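MdcA (PDB 5VIT) is the alpha subunit of malonate decarboxylase and probably acts as the acyl-carrier-protein transferase that loads malonate onto the enzyme's carrier subunit. Local coordinates at residues Lys18-Asp30 / Val40-Arg52. Sequence-based numbering, arbitrary orientation.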
loop_
_atom_site.group_PDB
_atom_site.type_symbol
_atom_site.label_atom_id
_atom_site.label_comp_id
_atom_site.label_asym_id
_atom_site.label_seq_id
_atom_site.Cartn_x
_atom_site.Cartn_y
_atom_site.Cartn_z
ATOM N N LYS A 18 -5.334 -55.517 -27.258
ATOM C CA LYS A 18 -4.553 -55.769 -26.046
ATOM C C LYS A 18 -4.145 -57.237 -25.961
ATOM O O LYS A 18 -3.008 -57.560 -25.620
ATOM C CB LYS A 18 -5.328 -55.387 -24.783
ATOM C CG LYS A 18 -4.462 -55.392 -23.524
ATOM C CD LYS A 18 -5.261 -55.235 -22.240
ATOM C CE LYS A 18 -4.343 -55.191 -21.040
ATOM N NZ LYS A 18 -5.055 -55.398 -19.752
ATOM N N GLN A 19 -5.080 -58.127 -26.270
ATOM C CA GLN A 19 -4.813 -59.554 -26.185
ATOM C C GLN A 19 -3.646 -59.970 -27.095
ATOM O O GLN A 19 -2.796 -60.762 -26.694
ATOM C CB GLN A 19 -6.075 -60.341 -26.524
ATOM C CG GLN A 19 -6.336 -61.481 -25.576
ATOM C CD GLN A 19 -6.165 -61.078 -24.121
ATOM O OE1 GLN A 19 -6.968 -60.321 -23.577
ATOM N NE2 GLN A 19 -5.108 -61.581 -23.484
ATOM N N ARG A 20 -3.602 -59.413 -28.301
ATOM C CA ARG A 20 -2.541 -59.703 -29.268
ATOM C C ARG A 20 -1.183 -59.146 -28.823
ATOM O O ARG A 20 -0.147 -59.771 -29.053
ATOM C CB ARG A 20 -2.920 -59.150 -30.654
ATOM C CG ARG A 20 -1.822 -58.366 -31.367
ATOM C CD ARG A 20 -2.335 -57.718 -32.655
ATOM N NE ARG A 20 -1.417 -56.703 -33.186
ATOM C CZ ARG A 20 -1.759 -55.763 -34.073
ATOM N NH1 ARG A 20 -3.001 -55.700 -34.539
ATOM N NH2 ARG A 20 -0.862 -54.881 -34.500
ATOM N N ARG A 21 -1.186 -57.977 -28.184
ATOM C CA ARG A 21 0.056 -57.401 -27.673
ATOM C C ARG A 21 0.618 -58.270 -26.547
ATOM O O ARG A 21 1.820 -58.540 -26.503
ATOM C CB ARG A 21 -0.163 -55.963 -27.183
ATOM C CG ARG A 21 -0.520 -54.964 -28.281
ATOM C CD ARG A 21 -0.628 -53.554 -27.705
ATOM N NE ARG A 21 -1.096 -52.557 -28.668
ATOM C CZ ARG A 21 -0.838 -51.257 -28.571
ATOM N NH1 ARG A 21 -0.089 -50.805 -27.575
ATOM N NH2 ARG A 21 -1.309 -50.411 -29.478
ATOM N N LEU A 22 -0.265 -58.711 -25.654
ATOM C CA LEU A 22 0.116 -59.511 -24.494
ATOM C C LEU A 22 0.774 -60.838 -24.892
ATOM O O LEU A 22 1.688 -61.320 -24.218
ATOM C CB LEU A 22 -1.107 -59.787 -23.612
ATOM C CG LEU A 22 -1.690 -58.629 -22.796
ATOM C CD1 LEU A 22 -2.840 -59.106 -21.912
ATOM C CD2 LEU A 22 -0.621 -57.977 -21.959
ATOM N N GLU A 23 0.311 -61.431 -25.987
ATOM C CA GLU A 23 0.851 -62.718 -26.402
ATOM C C GLU A 23 2.206 -62.561 -27.086
ATOM O O GLU A 23 2.994 -63.498 -27.122
ATOM C CB GLU A 23 -0.139 -63.450 -27.313
ATOM C CG GLU A 23 -0.254 -64.941 -26.993
ATOM C CD GLU A 23 -0.975 -65.206 -25.678
ATOM O OE1 GLU A 23 -1.750 -64.331 -25.230
ATOM O OE2 GLU A 23 -0.759 -66.286 -25.087
ATOM N N ARG A 24 2.500 -61.369 -27.595
ATOM C CA ARG A 24 3.814 -61.125 -28.191
ATOM C C ARG A 24 4.920 -61.010 -27.133
ATOM O O ARG A 24 6.094 -60.889 -27.472
ATOM C CB ARG A 24 3.793 -59.868 -29.071
ATOM C CG ARG A 24 2.877 -59.994 -30.285
ATOM C CD ARG A 24 3.443 -60.963 -31.342
ATOM N NE ARG A 24 4.644 -60.463 -32.022
ATOM C CZ ARG A 24 5.366 -61.170 -32.891
ATOM N NH1 ARG A 24 5.016 -62.413 -33.192
ATOM N NH2 ARG A 24 6.437 -60.633 -33.465
ATOM N N VAL A 25 4.551 -61.047 -25.856
ATOM C CA VAL A 25 5.551 -61.082 -24.792
ATOM C C VAL A 25 5.351 -62.253 -23.843
ATOM O O VAL A 25 6.072 -62.359 -22.852
ATOM C CB VAL A 25 5.554 -59.789 -23.933
ATOM C CG1 VAL A 25 5.926 -58.571 -24.761
ATOM C CG2 VAL A 25 4.214 -59.604 -23.246
ATOM N N ARG A 26 4.380 -63.122 -24.134
ATOM C CA ARG A 26 4.022 -64.205 -23.206
ATOM C C ARG A 26 5.205 -65.137 -22.913
ATOM O O ARG A 26 5.361 -65.629 -21.787
ATOM C CB ARG A 26 2.835 -65.013 -23.744
ATOM C CG ARG A 26 2.591 -66.341 -23.015
ATOM C CD ARG A 26 1.117 -66.530 -22.636
ATOM N NE ARG A 26 0.808 -67.894 -22.197
ATOM C CZ ARG A 26 0.892 -68.332 -20.940
ATOM N NH1 ARG A 26 1.283 -67.517 -19.965
ATOM N NH2 ARG A 26 0.582 -69.594 -20.659
ATOM N N GLY A 27 6.045 -65.357 -23.919
ATOM C CA GLY A 27 7.247 -66.141 -23.728
ATOM C C GLY A 27 8.285 -65.342 -22.973
ATOM O O GLY A 27 8.917 -65.834 -22.039
ATOM N N LEU A 28 8.436 -64.085 -23.375
ATOM C CA LEU A 28 9.419 -63.179 -22.791
ATOM C C LEU A 28 9.162 -62.879 -21.307
ATOM O O LEU A 28 10.072 -62.468 -20.589
ATOM C CB LEU A 28 9.448 -61.880 -23.603
ATOM C CG LEU A 28 10.268 -60.681 -23.124
ATOM C CD1 LEU A 28 11.744 -61.030 -22.920
ATOM C CD2 LEU A 28 10.120 -59.538 -24.110
ATOM N N ALA A 29 7.937 -63.113 -20.844
ATOM C CA ALA A 29 7.542 -62.716 -19.495
ATOM C C ALA A 29 7.141 -63.899 -18.623
ATOM O O ALA A 29 6.724 -64.943 -19.131
ATOM C CB ALA A 29 6.399 -61.710 -19.563
ATOM N N ASP A 30 7.258 -63.716 -17.306
ATOM C CA ASP A 30 6.893 -64.736 -16.323
ATOM C C ASP A 30 5.665 -64.301 -15.516
ATOM O O ASP A 30 5.769 -63.838 -14.369
ATOM C CB ASP A 30 8.085 -65.036 -15.392
ATOM C CG ASP A 30 7.721 -65.963 -14.230
ATOM O OD1 ASP A 30 6.953 -66.928 -14.439
ATOM O OD2 ASP A 30 8.210 -65.722 -13.102
ATOM N N VAL A 40 13.538 -53.725 -23.151
ATOM C CA VAL A 40 13.545 -53.009 -24.423
ATOM C C VAL A 40 12.803 -53.799 -25.501
ATOM O O VAL A 40 12.071 -53.228 -26.315
ATOM C CB VAL A 40 14.984 -52.706 -24.888
ATOM C CG1 VAL A 40 14.985 -52.071 -26.263
ATOM C CG2 VAL A 40 15.674 -51.792 -23.884
ATOM N N ALA A 41 12.979 -55.114 -25.488
ATOM C CA ALA A 41 12.255 -55.986 -26.401
ATOM C C ALA A 41 10.771 -55.969 -26.063
ATOM O O ALA A 41 9.926 -55.936 -26.951
ATOM C CB ALA A 41 12.804 -57.403 -26.334
ATOM N N ALA A 42 10.466 -55.998 -24.769
ATOM C CA ALA A 42 9.087 -55.955 -24.309
ATOM C C ALA A 42 8.412 -54.658 -24.758
ATOM O O ALA A 42 7.275 -54.676 -25.203
ATOM C CB ALA A 42 9.028 -56.094 -22.796
ATOM N N LEU A 43 9.124 -53.539 -24.659
ATOM C CA LEU A 43 8.545 -52.246 -24.998
ATOM C C LEU A 43 8.231 -52.140 -26.493
ATOM O O LEU A 43 7.259 -51.491 -26.874
ATOM C CB LEU A 43 9.476 -51.111 -24.580
ATOM C CG LEU A 43 9.758 -50.880 -23.094
ATOM C CD1 LEU A 43 10.654 -49.673 -22.940
ATOM C CD2 LEU A 43 8.476 -50.690 -22.309
ATOM N N GLU A 44 9.046 -52.777 -27.332
ATOM C CA GLU A 44 8.817 -52.790 -28.783
ATOM C C GLU A 44 7.689 -53.755 -29.173
ATOM O O GLU A 44 7.087 -53.632 -30.245
ATOM C CB GLU A 44 10.113 -53.156 -29.527
ATOM C CG GLU A 44 11.248 -52.137 -29.350
ATOM C CD GLU A 44 12.555 -52.555 -30.018
ATOM O OE1 GLU A 44 13.432 -51.683 -30.230
ATOM O OE2 GLU A 44 12.706 -53.753 -30.330
ATOM N N ALA A 45 7.398 -54.713 -28.302
ATOM C CA ALA A 45 6.243 -55.586 -28.504
ATOM C C ALA A 45 4.937 -54.956 -28.010
ATOM O O ALA A 45 3.923 -55.001 -28.708
ATOM C CB ALA A 45 6.459 -56.914 -27.812
ATOM N N LEU A 46 4.964 -54.368 -26.813
ATOM C CA LEU A 46 3.738 -53.919 -26.154
ATOM C C LEU A 46 3.209 -52.571 -26.660
ATOM O O LEU A 46 2.019 -52.295 -26.572
ATOM C CB LEU A 46 3.962 -53.843 -24.650
ATOM C CG LEU A 46 4.247 -55.189 -23.987
ATOM C CD1 LEU A 46 4.548 -54.967 -22.520
ATOM C CD2 LEU A 46 3.064 -56.133 -24.170
ATOM N N ILE A 47 4.100 -51.737 -27.172
ATOM C CA ILE A 47 3.728 -50.438 -27.706
ATOM C C ILE A 47 3.714 -50.512 -29.224
ATOM O O ILE A 47 4.518 -51.231 -29.820
ATOM C CB ILE A 47 4.706 -49.357 -27.241
ATOM C CG1 ILE A 47 4.709 -49.287 -25.713
ATOM C CG2 ILE A 47 4.371 -48.016 -27.859
ATOM C CD1 ILE A 47 5.884 -48.518 -25.130
ATOM N N ALA A 48 2.800 -49.788 -29.856
ATOM C CA ALA A 48 2.766 -49.741 -31.310
ATOM C C ALA A 48 3.084 -48.319 -31.768
ATOM O O ALA A 48 2.890 -47.378 -31.005
ATOM C CB ALA A 48 1.406 -50.189 -31.825
ATOM N N PRO A 49 3.599 -48.157 -33.000
ATOM C CA PRO A 49 3.763 -46.793 -33.517
ATOM C C PRO A 49 2.447 -45.997 -33.480
ATOM O O PRO A 49 1.383 -46.541 -33.769
ATOM C CB PRO A 49 4.251 -47.017 -34.964
ATOM C CG PRO A 49 4.124 -48.503 -35.220
ATOM C CD PRO A 49 4.203 -49.162 -33.893
ATOM N N GLY A 50 2.523 -44.728 -33.102
ATOM C CA GLY A 50 1.336 -43.894 -33.031
ATOM C C GLY A 50 0.675 -43.900 -31.662
ATOM O O GLY A 50 -0.189 -43.076 -31.373
ATOM N N ASP A 51 1.090 -44.832 -30.815
ATOM C CA ASP A 51 0.515 -44.969 -29.489
ATOM C C ASP A 51 0.565 -43.677 -28.679
ATOM O O ASP A 51 1.537 -42.899 -28.759
ATOM C CB ASP A 51 1.229 -46.076 -28.715
ATOM C CG ASP A 51 0.523 -47.409 -28.823
ATOM O OD1 ASP A 51 -0.465 -47.487 -29.591
ATOM O OD2 ASP A 51 0.955 -48.378 -28.145
ATOM N N ARG A 52 -0.505 -43.456 -27.916
ATOM C CA ARG A 52 -0.518 -42.451 -26.867
ATOM C C ARG A 52 0.111 -43.072 -25.633
ATOM O O ARG A 52 -0.417 -44.031 -25.063
ATOM C CB ARG A 52 -1.941 -41.972 -26.571
ATOM C CG ARG A 52 -2.552 -41.135 -27.671
ATOM C CD ARG A 52 -4.034 -40.921 -27.409
ATOM N NE ARG A 52 -4.659 -40.109 -28.452
ATOM C CZ ARG A 52 -5.972 -40.039 -28.649
ATOM N NH1 ARG A 52 -6.797 -40.745 -27.883
ATOM N NH2 ARG A 52 -6.459 -39.272 -29.622
#
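Arg21 and Asp51 form the polar half of this contact, an end-on salt bridge with guanidinium and carboxylate 19° from coplanar. Arg21 NH2 reaches Asp51 OD1 at 3.0 Å, in the guanidinium plane and nearly straight. Asp51 OD2, which lies somewhat out of that plane, takes Arg21 NH1 at 2.7 Å; both oxygens use their syn lone pairs. Arg21 NH1 also donates to Leu46 O at 2.8 Å, a more bent bond, so the arginine ties down a carbonyl in the last turn of helix 40-46 as well as the acid. An extended chain from CG to NE carries the guanidinium along that helix end, with Ala48 CB over one face, and Glu17, one turn back, takes NE. Asp51 OD2 has a second donor, Ala48 N at 2.9 Å, which meets it from above the carboxylate plane and links the carboxylate to the start of the type II turn Ala48-Asp51.

The apolar packing runs from Leu46 back along helix 40-46 to Ala41, against Val25 and Leu28 from the chain beyond helix 18-23. Val25 CG1 sits on Ala45 CB at 3.5 Å, and Val25 CG2 on Leu46 CD2. Leu46 CB points away, yet Leu46 CD2 turns back toward 18-30, 3.6 Å from Arg21 O. Farther along, Leu28, with CG anti to the backbone N (chi1 173°), lays CD2 against Ala42 CB and close to Ala41.

The axes of 18-23 and 40-46 run nearly antiparallel, at 157°, and approach to 9.4 Å. Helix 40-46 packs with this N-terminal helix and its following loop on the eight-stranded parallel sheet: Val25 and Leu46 share Phe212 of strand 212-215, Arg21 and Leu46 touch strand 185-190, and Asp51 leads into strand 52-55.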